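Local coordinates for protein accelerated cell death 11 (Arabidopsis thaliana, PDB 4NT1) that selectively transfers ceramide-1-phosphate and phytoceramide-1-phosphate between membranes and also transports sphingosine in vitro, at residues V112-L115 with F116-I119; I191-L194 with D195-L199; K150-S153 with L154-A158; T78-V81 with M82-D86. All coordinates share one frame; numbering follows the deposited sequence.

Contact 1 (V112-L115 with F116-I119); sequences VKVL and FEQI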
ATOM      1  N   VAL A 112      -0.939  -0.980  -4.625  1.00 16.81           N
ATOM      2  CA  VAL A 112       0.255  -1.688  -5.074  1.00 17.70           C
ATOM      3  C   VAL A 112      -0.093  -3.146  -5.372  1.00 17.84           C
ATOM      4  O   VAL A 112       0.331  -3.691  -6.391  1.00 20.25           O
ATOM      5  CB  VAL A 112       1.430  -1.569  -4.081  1.00 16.79           C
ATOM      6  CG1 VAL A 112       2.629  -2.421  -4.558  1.00 16.07           C
ATOM      7  CG2 VAL A 112       1.857  -0.105  -3.931  1.00 18.58           C
ATOM      8  N   LYS A 113      -0.890  -3.765  -4.508  1.00 16.97           N
ATOM      9  CA  LYS A 113      -1.341  -5.128  -4.769  1.00 15.76           C
ATOM     10  C   LYS A 113      -2.028  -5.254  -6.136  1.00 20.35           C
ATOM     11  O   LYS A 113      -1.730  -6.172  -6.896  1.00 21.27           O
ATOM     12  CB  LYS A 113      -2.298  -5.628  -3.683  1.00 17.79           C
ATOM     13  CG  LYS A 113      -2.763  -7.069  -3.923  1.00 23.45           C
ATOM     14  CD  LYS A 113      -3.875  -7.505  -2.988  1.00 24.78           C
ATOM     15  CE  LYS A 113      -5.224  -7.051  -3.475  1.00 36.38           C
ATOM     16  NZ  LYS A 113      -6.218  -8.153  -3.346  1.00 47.65           N
ATOM     17  N   VAL A 114      -2.955  -4.345  -6.439  1.00 18.73           N
ATOM     18  CA  VAL A 114      -3.675  -4.396  -7.720  1.00 20.33           C
ATOM     19  C   VAL A 114      -2.745  -4.070  -8.873  1.00 22.79           C
ATOM     20  O   VAL A 114      -2.795  -4.705  -9.926  1.00 21.18           O
ATOM     21  CB  VAL A 114      -4.881  -3.430  -7.752  1.00 21.32           C
ATOM     22  CG1 VAL A 114      -5.543  -3.424  -9.149  1.00 20.74           C
ATOM     23  CG2 VAL A 114      -5.886  -3.810  -6.676  1.00 21.92           C
ATOM     24  N   LEU A 115      -1.895  -3.070  -8.676  1.00 17.64           N
ATOM     25  CA  LEU A 115      -0.875  -2.760  -9.667  1.00 19.10           C
ATOM     26  C   LEU A 115      -0.076  -4.015 -10.051  1.00 20.33           C
ATOM     27  O   LEU A 115       0.063  -4.336 -11.241  1.00 22.40           O
ATOM     28  CB  LEU A 115       0.072  -1.683  -9.138  1.00 21.72           C
ATOM     29  CG  LEU A 115       1.264  -1.427 -10.053  1.00 19.52           C
ATOM     30  CD1 LEU A 115       0.775  -0.793 -11.355  1.00 23.67           C
ATOM     31  CD2 LEU A 115       2.247  -0.507  -9.358  1.00 19.57           C
ATOM     32  N   PHE A 116       0.453  -4.721  -9.048  1.00 19.97           N
ATOM     33  CA  PHE A 116       1.213  -5.946  -9.287  1.00 19.67           C
ATOM     34  C   PHE A 116       0.378  -7.035  -9.984  1.00 18.23           C
ATOM     35  O   PHE A 116       0.837  -7.676 -10.934  1.00 20.97           O
ATOM     36  CB  PHE A 116       1.811  -6.485  -7.975  1.00 18.32           C
ATOM     37  CG  PHE A 116       3.011  -5.712  -7.484  1.00 19.11           C
ATOM     38  CD1 PHE A 116       3.436  -4.559  -8.133  1.00 22.03           C
ATOM     39  CD2 PHE A 116       3.715  -6.139  -6.367  1.00 17.68           C
ATOM     40  CE1 PHE A 116       4.544  -3.845  -7.677  1.00 20.74           C
ATOM     41  CE2 PHE A 116       4.828  -5.435  -5.915  1.00 15.90           C
ATOM     42  CZ  PHE A 116       5.240  -4.293  -6.571  1.00 22.01           C
ATOM     43  N   GLU A 117      -0.836  -7.257  -9.501  1.00 18.06           N
ATOM     44  CA  GLU A 117      -1.733  -8.216 -10.135  1.00 19.47           C
ATOM     45  C   GLU A 117      -1.899  -7.872 -11.614  1.00 21.39           C
ATOM     46  O   GLU A 117      -1.902  -8.750 -12.480  1.00 20.83           O
ATOM     47  CB  GLU A 117      -3.111  -8.200  -9.461  1.00 20.48           C
ATOM     48  CG  GLU A 117      -3.184  -8.935  -8.125  1.00 23.99           C
ATOM     49  CD  GLU A 117      -4.491  -8.675  -7.374  1.00 29.20           C
ATOM     50  OE1 GLU A 117      -5.135  -7.638  -7.631  1.00 31.33           O
ATOM     51  OE2 GLU A 117      -4.875  -9.507  -6.519  1.00 32.22           O
ATOM     52  N   GLN A 118      -2.062  -6.588 -11.908  1.00 19.89           N
ATOM     53  CA  GLN A 118      -2.343  -6.178 -13.280  1.00 22.67           C
ATOM     54  C   GLN A 118      -1.107  -6.256 -14.168  1.00 24.45           C
ATOM     55  O   GLN A 118      -1.215  -6.576 -15.358  1.00 20.76           O
ATOM     56  CB  GLN A 118      -2.970  -4.784 -13.329  1.00 18.18           C
ATOM     57  CG  GLN A 118      -4.374  -4.734 -12.722  1.00 20.53           C
ATOM     58  CD  GLN A 118      -5.376  -5.509 -13.548  1.00 25.99           C
ATOM     59  OE1 GLN A 118      -5.315  -5.505 -14.777  1.00 24.75           O
ATOM     60  NE2 GLN A 118      -6.293  -6.200 -12.880  1.00 34.38           N
ATOM     61  N   ILE A 119       0.059  -5.962 -13.600  1.00 21.51           N
ATOM     62  CA  ILE A 119       1.307  -6.140 -14.323  1.00 19.82           C
ATOM     63  C   ILE A 119       1.472  -7.610 -14.703  1.00 24.35           C
ATOM     64  O   ILE A 119       1.748  -7.941 -15.855  1.00 25.08           O
ATOM     65  CB  ILE A 119       2.515  -5.651 -13.509  1.00 20.17           C
ATOM     66  CG1 ILE A 119       2.494  -4.119 -13.415  1.00 18.69           C
ATOM     67  CG2 ILE A 119       3.807  -6.130 -14.148  1.00 18.56           C
ATOM     68  CD1 ILE A 119       3.619  -3.534 -12.577  1.00 20.81           C
TER
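V112 lays its CG1 methyl over one face of the F116 ring, a CH-pi contact one turn apart along helix 98-121 of the all-helical GLTP fold. The methyl stands 3.9 Å from the F116 ring centroid and only 14° off the ring normal, displaced slightly toward the rim. V112 CG1 lies anti to the backbone N (chi1 176°), which puts CG1 beside the carbonyl carbon, on the side of the following turn where the ring lies. A second apolar pair follows: the CG branch point of L115 meets I119 CD1 at 4.0 Å. Elsewhere the K113 chain crosses the E117 side chain at a slant, CE 3.9 Å from OE2, and K113 NZ makes a long salt bridge of 3.7 Å to E117 OE2; K113 and E117 are partly exposed, which suits a loosely held ion pair. The i to i+4 backbone bonds continue throughout, I119 N reaching L115 O at 2.9 Å. The buried residues pack on neighbouring helices. F116 meets the Y183 ring of helix 173-199 with planes at about 75°, while V112 and L115 pack on helix 34-51. At the far end, I119 O accepts a hydrogen bond from R162 NH1.

Contact 2 (I191-L194 with D195-L199); sequences ITYL and DNLFL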
ATOM      1  N   ILE A 191      -4.323  -6.993   4.053  1.00 21.02           N
ATOM      2  CA  ILE A 191      -5.299  -5.965   3.727  1.00 20.05           C
ATOM      3  C   ILE A 191      -6.682  -6.349   4.254  1.00 22.27           C
ATOM      4  O   ILE A 191      -7.408  -5.512   4.776  1.00 21.37           O
ATOM      5  CB  ILE A 191      -5.328  -5.709   2.214  1.00 20.11           C
ATOM      6  CG1 ILE A 191      -4.071  -4.939   1.804  1.00 22.63           C
ATOM      7  CG2 ILE A 191      -6.606  -4.956   1.801  1.00 23.58           C
ATOM      8  CD1 ILE A 191      -3.705  -5.095   0.346  1.00 20.94           C
ATOM      9  N   THR A 192      -7.041  -7.619   4.122  1.00 21.84           N
ATOM     10  CA  THR A 192      -8.316  -8.114   4.655  1.00 17.30           C
ATOM     11  C   THR A 192      -8.319  -8.013   6.180  1.00 22.06           C
ATOM     12  O   THR A 192      -9.313  -7.624   6.791  1.00 21.52           O
ATOM     13  CB  THR A 192      -8.533  -9.595   4.260  1.00 26.36           C
ATOM     14  OG1 THR A 192      -8.658  -9.698   2.834  1.00 27.17           O
ATOM     15  CG2 THR A 192      -9.789 -10.143   4.900  1.00 25.95           C
ATOM     16  N   TYR A 193      -7.201  -8.391   6.792  1.00 18.97           N
ATOM     17  CA  TYR A 193      -7.037  -8.255   8.236  1.00 20.02           C
ATOM     18  C   TYR A 193      -7.247  -6.795   8.646  1.00 20.39           C
ATOM     19  O   TYR A 193      -7.930  -6.511   9.625  1.00 19.67           O
ATOM     20  CB  TYR A 193      -5.649  -8.747   8.679  1.00 19.78           C
ATOM     21  CG  TYR A 193      -5.345  -8.463  10.135  1.00 21.11           C
ATOM     22  CD1 TYR A 193      -5.722  -9.354  11.133  1.00 23.28           C
ATOM     23  CD2 TYR A 193      -4.700  -7.294  10.512  1.00 20.36           C
ATOM     24  CE1 TYR A 193      -5.459  -9.087  12.468  1.00 25.62           C
ATOM     25  CE2 TYR A 193      -4.430  -7.018  11.848  1.00 22.78           C
ATOM     26  CZ  TYR A 193      -4.814  -7.917  12.815  1.00 26.19           C
ATOM     27  OH  TYR A 193      -4.552  -7.647  14.136  1.00 29.62           O
ATOM     28  N   LEU A 194      -6.679  -5.869   7.881  1.00 16.60           N
ATOM     29  CA  LEU A 194      -6.815  -4.447   8.211  1.00 16.98           C
ATOM     30  C   LEU A 194      -8.267  -3.982   8.069  1.00 21.60           C
ATOM     31  O   LEU A 194      -8.832  -3.412   9.005  1.00 20.22           O
ATOM     32  CB  LEU A 194      -5.880  -3.588   7.348  1.00 18.56           C
ATOM     33  CG  LEU A 194      -4.383  -3.836   7.550  1.00 18.78           C
ATOM     34  CD1 LEU A 194      -3.543  -3.072   6.521  1.00 18.41           C
ATOM     35  CD2 LEU A 194      -3.985  -3.455   8.978  1.00 19.92           C
ATOM     36  N   ASP A 195      -8.873  -4.234   6.909  1.00 19.67           N
ATOM     37  CA  ASP A 195     -10.286  -3.915   6.697  1.00 23.66           C
ATOM     38  C   ASP A 195     -11.132  -4.420   7.859  1.00 21.09           C
ATOM     39  O   ASP A 195     -12.011  -3.718   8.347  1.00 24.26           O
ATOM     40  CB  ASP A 195     -10.812  -4.550   5.402  1.00 22.20           C
ATOM     41  CG  ASP A 195     -10.514  -3.721   4.158  1.00 28.96           C
ATOM     42  OD1 ASP A 195     -10.092  -2.554   4.277  1.00 24.92           O
ATOM     43  OD2 ASP A 195     -10.726  -4.244   3.044  1.00 31.65           O
ATOM     44  N   ASN A 196     -10.883  -5.655   8.277  1.00 21.75           N
ATOM     45  CA  ASN A 196     -11.665  -6.258   9.353  1.00 20.40           C
ATOM     46  C   ASN A 196     -11.514  -5.569  10.713  1.00 25.02           C
ATOM     47  O   ASN A 196     -12.469  -5.520  11.484  1.00 27.08           O
ATOM     48  CB  ASN A 196     -11.391  -7.766   9.469  1.00 23.58           C
ATOM     49  CG  ASN A 196     -12.040  -8.561   8.351  1.00 32.67           C
ATOM     50  OD1 ASN A 196     -12.991  -8.100   7.719  1.00 32.62           O
ATOM     51  ND2 ASN A 196     -11.541  -9.762   8.110  1.00 32.54           N
ATOM     52  N   LEU A 197     -10.328  -5.043  11.014  1.00 22.02           N
ATOM     53  CA  LEU A 197     -10.176  -4.243  12.232  1.00 21.61           C
ATOM     54  C   LEU A 197     -11.188  -3.094  12.242  1.00 23.98           C
ATOM     55  O   LEU A 197     -11.752  -2.763  13.293  1.00 24.12           O
ATOM     56  CB  LEU A 197      -8.763  -3.677  12.371  1.00 24.79           C
ATOM     57  CG  LEU A 197      -7.647  -4.699  12.560  1.00 24.06           C
ATOM     58  CD1 LEU A 197      -6.335  -3.982  12.774  1.00 27.60           C
ATOM     59  CD2 LEU A 197      -7.961  -5.622  13.734  1.00 25.64           C
ATOM     60  N   PHE A 198     -11.401  -2.486  11.078  1.00 21.37           N
ATOM     61  CA  PHE A 198     -12.342  -1.369  10.952  1.00 20.93           C
ATOM     62  C   PHE A 198     -13.788  -1.867  10.974  1.00 25.01           C
ATOM     63  O   PHE A 198     -14.622  -1.355  11.722  1.00 26.33           O
ATOM     64  CB  PHE A 198     -12.090  -0.564   9.662  1.00 20.74           C
ATOM     65  CG  PHE A 198     -10.846   0.286   9.702  1.00 20.88           C
ATOM     66  CD1 PHE A 198      -9.593  -0.282   9.510  1.00 20.76           C
ATOM     67  CD2 PHE A 198     -10.933   1.657   9.938  1.00 20.95           C
ATOM     68  CE1 PHE A 198      -8.448   0.498   9.547  1.00 22.88           C
ATOM     69  CE2 PHE A 198      -9.792   2.447   9.979  1.00 19.41           C
ATOM     70  CZ  PHE A 198      -8.544   1.865   9.786  1.00 18.93           C
ATOM     71  N   LEU A 199     -14.080  -2.865  10.145  1.00 24.86           N
ATOM     72  CA  LEU A 199     -15.448  -3.338   9.969  1.00 24.55           C
ATOM     73  C   LEU A 199     -16.029  -4.018  11.205  1.00 25.97           C
ATOM     74  O   LEU A 199     -17.226  -3.906  11.471  1.00 26.46           O
ATOM     75  CB  LEU A 199     -15.541  -4.278   8.763  1.00 25.94           C
ATOM     76  CG  LEU A 199     -15.107  -3.656   7.438  1.00 27.00           C
ATOM     77  CD1 LEU A 199     -15.034  -4.718   6.346  1.00 25.54           C
ATOM     78  CD2 LEU A 199     -16.038  -2.534   7.049  1.00 28.96           C
TER
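Y193 and L197, both partly exposed, form a pair of intermediate burial, with Y193 CE2 3.7 Å from L197 CD1. The ring is met obliquely rather than squarely over a face or at an edge. The other leucine branch continues along the tyrosine, L197 CD2 lying 4.0 Å from Y193 OH, so the two methyls follow the outer part of the ring. The first torsion of Y193 holds its CG anti to the backbone N (chi1 172°), and from there the ring can extend forward along the helix to the residue four further on. The tight side belongs to L194 and F198, both buried. F198 turns a ring edge to the preceding turn: its CD1 lies 3.3 Å from L194 O, in the ring plane, and F198 N bonds weakly to the same oxygen at 3.4 Å. In helix 173-199 of the GLTP fold, leucine and phenylalanine suit this side because apolar partners meet them: L194 packs on L79, and F198 on M83 of helix 79-88 and L103 of helix 98-121. The F198 side chain is about 7 Å from those of R100 and R104, which bind the sphingoid-base 1-phosphate, placing the packed side near the headgroup site. T192 and N196 are exposed, and their contact is thin, T192 CG2 approaching N196 ND2 at 3.7 Å as the side chains run alongside each other. T192 OG1 hydrogen-bonds the backbone oxygen of A188. D195 is partly exposed; its OD1 pairs with K106 NZ of helix 98-121 in a salt bridge, and its own backbone N bonds to I191 O at 2.9 Å.

Contact 3 (K150-S153 with L154-A158); sequences KAVS and LGMYA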
ATOM      1  N   LYS A 150      -8.366  14.122 -12.737  1.00 25.34           N
ATOM      2  CA  LYS A 150      -7.913  14.670 -14.015  1.00 24.93           C
ATOM      3  C   LYS A 150      -6.391  14.763 -14.061  1.00 27.92           C
ATOM      4  O   LYS A 150      -5.765  14.366 -15.040  1.00 28.65           O
ATOM      5  CB  LYS A 150      -8.539  16.046 -14.287  1.00 26.31           C
ATOM      6  CG  LYS A 150      -8.091  16.654 -15.612  1.00 31.69           C
ATOM      7  CD  LYS A 150      -8.861  17.935 -15.958  1.00 38.53           C
ATOM      8  CE  LYS A 150      -8.336  19.138 -15.177  1.00 41.29           C
ATOM      9  NZ  LYS A 150      -8.959  20.428 -15.620  1.00 47.92           N
ATOM     10  N   ALA A 151      -5.795  15.290 -12.996  1.00 28.19           N
ATOM     11  CA  ALA A 151      -4.343  15.429 -12.937  1.00 24.24           C
ATOM     12  C   ALA A 151      -3.640  14.080 -13.100  1.00 26.08           C
ATOM     13  O   ALA A 151      -2.626  13.977 -13.794  1.00 28.17           O
ATOM     14  CB  ALA A 151      -3.930  16.090 -11.632  1.00 29.67           C
ATOM     15  N   VAL A 152      -4.182  13.053 -12.449  1.00 27.86           N
ATOM     16  CA  VAL A 152      -3.621  11.704 -12.531  1.00 28.37           C
ATOM     17  C   VAL A 152      -3.626  11.225 -13.981  1.00 27.55           C
ATOM     18  O   VAL A 152      -2.606  10.789 -14.512  1.00 26.17           O
ATOM     19  CB  VAL A 152      -4.405  10.727 -11.625  1.00 24.56           C
ATOM     20  CG1 VAL A 152      -4.061   9.274 -11.943  1.00 24.20           C
ATOM     21  CG2 VAL A 152      -4.137  11.052 -10.142  1.00 24.82           C
ATOM     22  N   SER A 153      -4.774  11.352 -14.633  1.00 27.97           N
ATOM     23  CA  SER A 153      -4.918  10.889 -16.015  1.00 26.45           C
ATOM     24  C   SER A 153      -3.906  11.539 -16.956  1.00 23.10           C
ATOM     25  O   SER A 153      -3.502  10.940 -17.951  1.00 31.15           O
ATOM     26  CB  SER A 153      -6.343  11.148 -16.520  1.00 25.77           C
ATOM     27  OG  SER A 153      -6.561  12.528 -16.773  1.00 26.82           O
ATOM     28  N   LEU A 154      -3.502  12.765 -16.646  1.00 26.06           N
ATOM     29  CA  LEU A 154      -2.602  13.492 -17.531  1.00 32.61           C
ATOM     30  C   LEU A 154      -1.153  13.046 -17.326  1.00 37.85           C
ATOM     31  O   LEU A 154      -0.328  13.130 -18.236  1.00 40.82           O
ATOM     32  CB  LEU A 154      -2.754  15.000 -17.330  1.00 34.62           C
ATOM     33  CG  LEU A 154      -4.145  15.553 -17.676  1.00 37.12           C
ATOM     34  CD1 LEU A 154      -4.233  17.051 -17.412  1.00 40.07           C
ATOM     35  CD2 LEU A 154      -4.507  15.233 -19.125  1.00 39.95           C
ATOM     36  N   GLY A 155      -0.856  12.542 -16.135  1.00 32.96           N
ATOM     37  CA  GLY A 155       0.485  12.081 -15.829  1.00 32.98           C
ATOM     38  C   GLY A 155       0.806  10.685 -16.330  1.00 32.27           C
ATOM     39  O   GLY A 155       1.962  10.260 -16.290  1.00 36.60           O
ATOM     40  N   MET A 156      -0.207   9.970 -16.811  1.00 32.21           N
ATOM     41  CA  MET A 156      -0.025   8.589 -17.237  1.00 33.93           C
ATOM     42  C   MET A 156       0.957   8.437 -18.401  1.00 36.01           C
ATOM     43  O   MET A 156       1.601   7.400 -18.535  1.00 35.72           O
ATOM     44  CB  MET A 156      -1.367   7.934 -17.586  1.00 33.72           C
ATOM     45  CG  MET A 156      -2.228   7.588 -16.384  1.00 30.56           C
ATOM     46  SD  MET A 156      -1.454   6.406 -15.253  1.00 31.66           S
ATOM     47  CE  MET A 156      -2.615   6.469 -13.895  1.00 26.53           C
ATOM     48  N   TYR A 157       1.069   9.465 -19.236  1.00 39.28           N
ATOM     49  CA  TYR A 157       1.972   9.415 -20.384  1.00 36.67           C
ATOM     50  C   TYR A 157       3.414   9.335 -19.915  1.00 32.70           C
ATOM     51  O   TYR A 157       4.293   8.875 -20.645  1.00 41.90           O
ATOM     52  CB  TYR A 157       1.793  10.653 -21.265  1.00 44.13           C
ATOM     53  N   ALA A 158       3.644   9.787 -18.687  1.00 33.99           N
ATOM     54  CA  ALA A 158       4.987   9.870 -18.132  1.00 36.90           C
ATOM     55  C   ALA A 158       5.341   8.661 -17.269  1.00 29.51           C
ATOM     56  O   ALA A 158       6.325   8.686 -16.545  1.00 29.98           O
ATOM     57  CB  ALA A 158       5.151  11.155 -17.337  1.00 28.56           C
TER
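V152 carries CG1 anti to its own N (chi1 166°), and M156 folds back at chi2 (-61°); together these torsions bring M156 CE to 3.7 Å from V152 CG1, the two side chains running alongside each other. A flexible thioether suits this buried place, since its bends can bring a terminal methyl against whatever shape the neighbours offer. A different torsion governs S153. Its chi1 of 73° sets OG between the backbone N and the carbonyl carbon and points the hydroxyl back one turn, where S153 OG donates to K150 O at 2.6 Å. That oxygen also accepts from L154 N at 3.2 Å. The backbone spacing changes nearby: G155 N is shared between A151 O at 3.3 Å and V152 O at 3.0 Å, and it stands above the carbonyl plane of V152, not on a lone pair. The chain thus moves from i+4 toward i+3 bonding, and residues 156-157 adopt 3-10 geometry. This is the C-terminal part of helix 146-155 in the GLTP fold, packed on helix 129-139 through V152 with Y136 and M156 with A132 and T133. The side chain of V152 is about 5 Å from that of H144, a ceramide-1-phosphate-binding residue. The chemistry divides by side: apolar contacts bind the inner face to the neighbouring helix, whereas a serine hydroxyl adds a second donor to a backbone carbonyl on the exposed one.

Contact 4 (T78-V81 with M82-D86); sequences TLVV and MMDKD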
ATOM      1  N   THR A  78       0.716  -2.639  19.226  1.00 19.25           N
ATOM      2  CA  THR A  78       0.084  -3.386  18.135  1.00 18.60           C
ATOM      3  C   THR A  78      -1.030  -2.575  17.472  1.00 18.45           C
ATOM      4  O   THR A  78      -1.535  -1.623  18.057  1.00 20.25           O
ATOM      5  CB  THR A  78      -0.559  -4.698  18.632  1.00 18.76           C
ATOM      6  OG1 THR A  78      -1.693  -4.394  19.471  1.00 20.36           O
ATOM      7  CG2 THR A  78       0.456  -5.538  19.410  1.00 22.77           C
ATOM      8  N   LEU A  79      -1.419  -2.970  16.258  1.00 17.04           N
ATOM      9  CA  LEU A  79      -2.463  -2.254  15.532  1.00 18.17           C
ATOM     10  C   LEU A  79      -3.786  -2.259  16.284  1.00 20.38           C
ATOM     11  O   LEU A  79      -4.501  -1.256  16.298  1.00 22.33           O
ATOM     12  CB  LEU A  79      -2.647  -2.810  14.111  1.00 16.30           C
ATOM     13  CG  LEU A  79      -1.489  -2.598  13.133  1.00 19.19           C
ATOM     14  CD1 LEU A  79      -1.751  -3.292  11.809  1.00 20.21           C
ATOM     15  CD2 LEU A  79      -1.212  -1.111  12.896  1.00 20.23           C
ATOM     16  N   VAL A  80      -4.109  -3.387  16.911  1.00 20.12           N
ATOM     17  CA  VAL A  80      -5.339  -3.494  17.701  1.00 20.07           C
ATOM     18  C   VAL A  80      -5.349  -2.502  18.862  1.00 21.69           C
ATOM     19  O   VAL A  80      -6.322  -1.775  19.062  1.00 23.58           O
ATOM     20  CB  VAL A  80      -5.549  -4.933  18.224  1.00 23.49           C
ATOM     21  CG1 VAL A  80      -6.552  -4.950  19.373  1.00 28.05           C
ATOM     22  CG2 VAL A  80      -6.002  -5.839  17.087  1.00 26.03           C
ATOM     23  N   VAL A  81      -4.265  -2.475  19.626  1.00 23.01           N
ATOM     24  CA  VAL A  81      -4.152  -1.545  20.743  1.00 22.21           C
ATOM     25  C   VAL A  81      -4.247  -0.105  20.257  1.00 21.32           C
ATOM     26  O   VAL A  81      -4.949   0.712  20.855  1.00 20.75           O
ATOM     27  CB  VAL A  81      -2.851  -1.791  21.548  1.00 22.96           C
ATOM     28  CG1 VAL A  81      -2.538  -0.624  22.477  1.00 25.90           C
ATOM     29  CG2 VAL A  81      -2.971  -3.096  22.330  1.00 25.08           C
ATOM     30  N   MET A  82      -3.565   0.183  19.151  1.00 21.65           N
ATOM     31  CA  MET A  82      -3.566   1.509  18.548  1.00 18.18           C
ATOM     32  C   MET A  82      -4.993   1.957  18.230  1.00 20.50           C
ATOM     33  O   MET A  82      -5.407   3.063  18.588  1.00 19.05           O
ATOM     34  CB  MET A  82      -2.730   1.478  17.267  1.00 23.58           C
ATOM     35  CG  MET A  82      -2.411   2.824  16.660  1.00 24.31           C
ATOM     36  SD  MET A  82      -1.519   2.633  15.097  1.00 22.30           S
ATOM     37  CE  MET A  82      -2.875   2.186  14.007  1.00 20.44           C
ATOM     38  N   MET A  83      -5.749   1.091  17.566  1.00 18.36           N
ATOM     39  CA  MET A  83      -7.121   1.427  17.191  1.00 20.15           C
ATOM     40  C   MET A  83      -8.047   1.505  18.390  1.00 22.17           C
ATOM     41  O   MET A  83      -8.915   2.379  18.444  1.00 19.63           O
ATOM     42  CB  MET A  83      -7.666   0.448  16.148  1.00 18.29           C
ATOM     43  CG  MET A  83      -7.017   0.645  14.804  1.00 22.46           C
ATOM     44  SD  MET A  83      -7.586  -0.545  13.596  1.00 23.02           S
ATOM     45  CE  MET A  83      -9.240   0.073  13.264  1.00 22.46           C
ATOM     46  N   ASP A  84      -7.879   0.597  19.345  1.00 20.39           N
ATOM     47  CA  ASP A  84      -8.722   0.620  20.539  1.00 20.55           C
ATOM     48  C   ASP A  84      -8.579   1.963  21.274  1.00 20.68           C
ATOM     49  O   ASP A  84      -9.562   2.507  21.777  1.00 23.97           O
ATOM     50  CB  ASP A  84      -8.382  -0.541  21.484  1.00 21.55           C
ATOM     51  CG  ASP A  84      -8.960  -1.884  21.018  1.00 25.15           C
ATOM     52  OD1 ASP A  84      -9.850  -1.902  20.147  1.00 27.99           O
ATOM     53  OD2 ASP A  84      -8.524  -2.920  21.556  1.00 28.97           O
ATOM     54  N   LYS A  85      -7.363   2.503  21.343  1.00 21.61           N
ATOM     55  CA  LYS A  85      -7.174   3.787  22.031  1.00 23.77           C
ATOM     56  C   LYS A  85      -7.877   4.942  21.308  1.00 23.90           C
ATOM     57  O   LYS A  85      -8.376   5.876  21.950  1.00 21.42           O
ATOM     58  CB  LYS A  85      -5.687   4.090  22.256  1.00 20.35           C
ATOM     59  CG  LYS A  85      -5.000   3.079  23.187  1.00 23.70           C
ATOM     60  CD  LYS A  85      -3.487   3.252  23.174  1.00 34.95           C
ATOM     61  CE  LYS A  85      -3.050   4.411  24.038  1.00 34.75           C
ATOM     62  NZ  LYS A  85      -3.302   4.140  25.488  1.00 50.40           N
ATOM     63  N   ASP A  86      -7.923   4.879  19.977  1.00 22.04           N
ATOM     64  CA  ASP A  86      -8.665   5.889  19.219  1.00 22.33           C
ATOM     65  C   ASP A  86     -10.169   5.746  19.443  1.00 24.48           C
ATOM     66  O   ASP A  86     -10.891   6.739  19.498  1.00 22.86           O
ATOM     67  CB  ASP A  86      -8.363   5.803  17.721  1.00 21.69           C
ATOM     68  CG  ASP A  86      -7.071   6.503  17.343  1.00 24.09           C
ATOM     69  OD1 ASP A  86      -6.607   7.375  18.114  1.00 20.45           O
ATOM     70  OD2 ASP A  86      -6.532   6.204  16.257  1.00 23.08           O
TER
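The flat carboxylate of D84 has V80 O over one face, almost straight above its carbon, with V80 O 3.3 Å from D84 CG. V80 CG1 lies over the same face, beyond OD2 and 3.6 Å from D84 OD2. A carbonyl oxygen and a methyl of the preceding turn thus share that face, in the first turns of helix 79-88 of the GLTP fold. D84 is partly exposed, a fitting place for an acid. On the buried side, L79 CD2 meets M82 CE at 3.9 Å, the side chains side by side, pointing the same way. M82 has CG anti to its backbone N (chi1 -169°) and bends at chi3, which carries the methyl back to the leucine. These unbranched and branched apolar chains suit a core shared with other helices: L79 and M82 pack on V34 of helix 34-51, and M83 on L197 and F198 of helix 173-199. More exposed, V81 and K85 lie alongside each other and meet lightly, V81 CG1 4.1 Å from K85 CD. T78 is the N-cap of the helix, its side chain about 8 Å from the bound sodium ion. T78 OG1 accepts from V81 N, a first-turn amide with no i-4 carbonyl within the helix to bond, at 3.2 Å and a nearly straight N-H...O angle of 167°.

Along the chain the order is contact 4 (helix 79-88), contact 1 (98-121), contact 3 (146-155) and contact 2 (173-199), each on or at the end of a different helix of the GLTP fold. Contacts 2 and 4 are close, with centres 13 Å apart: L197 CB lies 3.6 Å from M83 SD, and L194 CD2 3.6 Å from L79 CD1. Contact 1 touches contact 2 lightly, through K113 CD and I191 CD1 at 4.1 Å. Contact 3 touches none of the others, coming nearest contact 1, at about 8 Å between nearest atoms. Helix 173-199 therefore joins contacts 1 and 4 within the all-helical fold, consistent with one framework around the lipid-phosphate site.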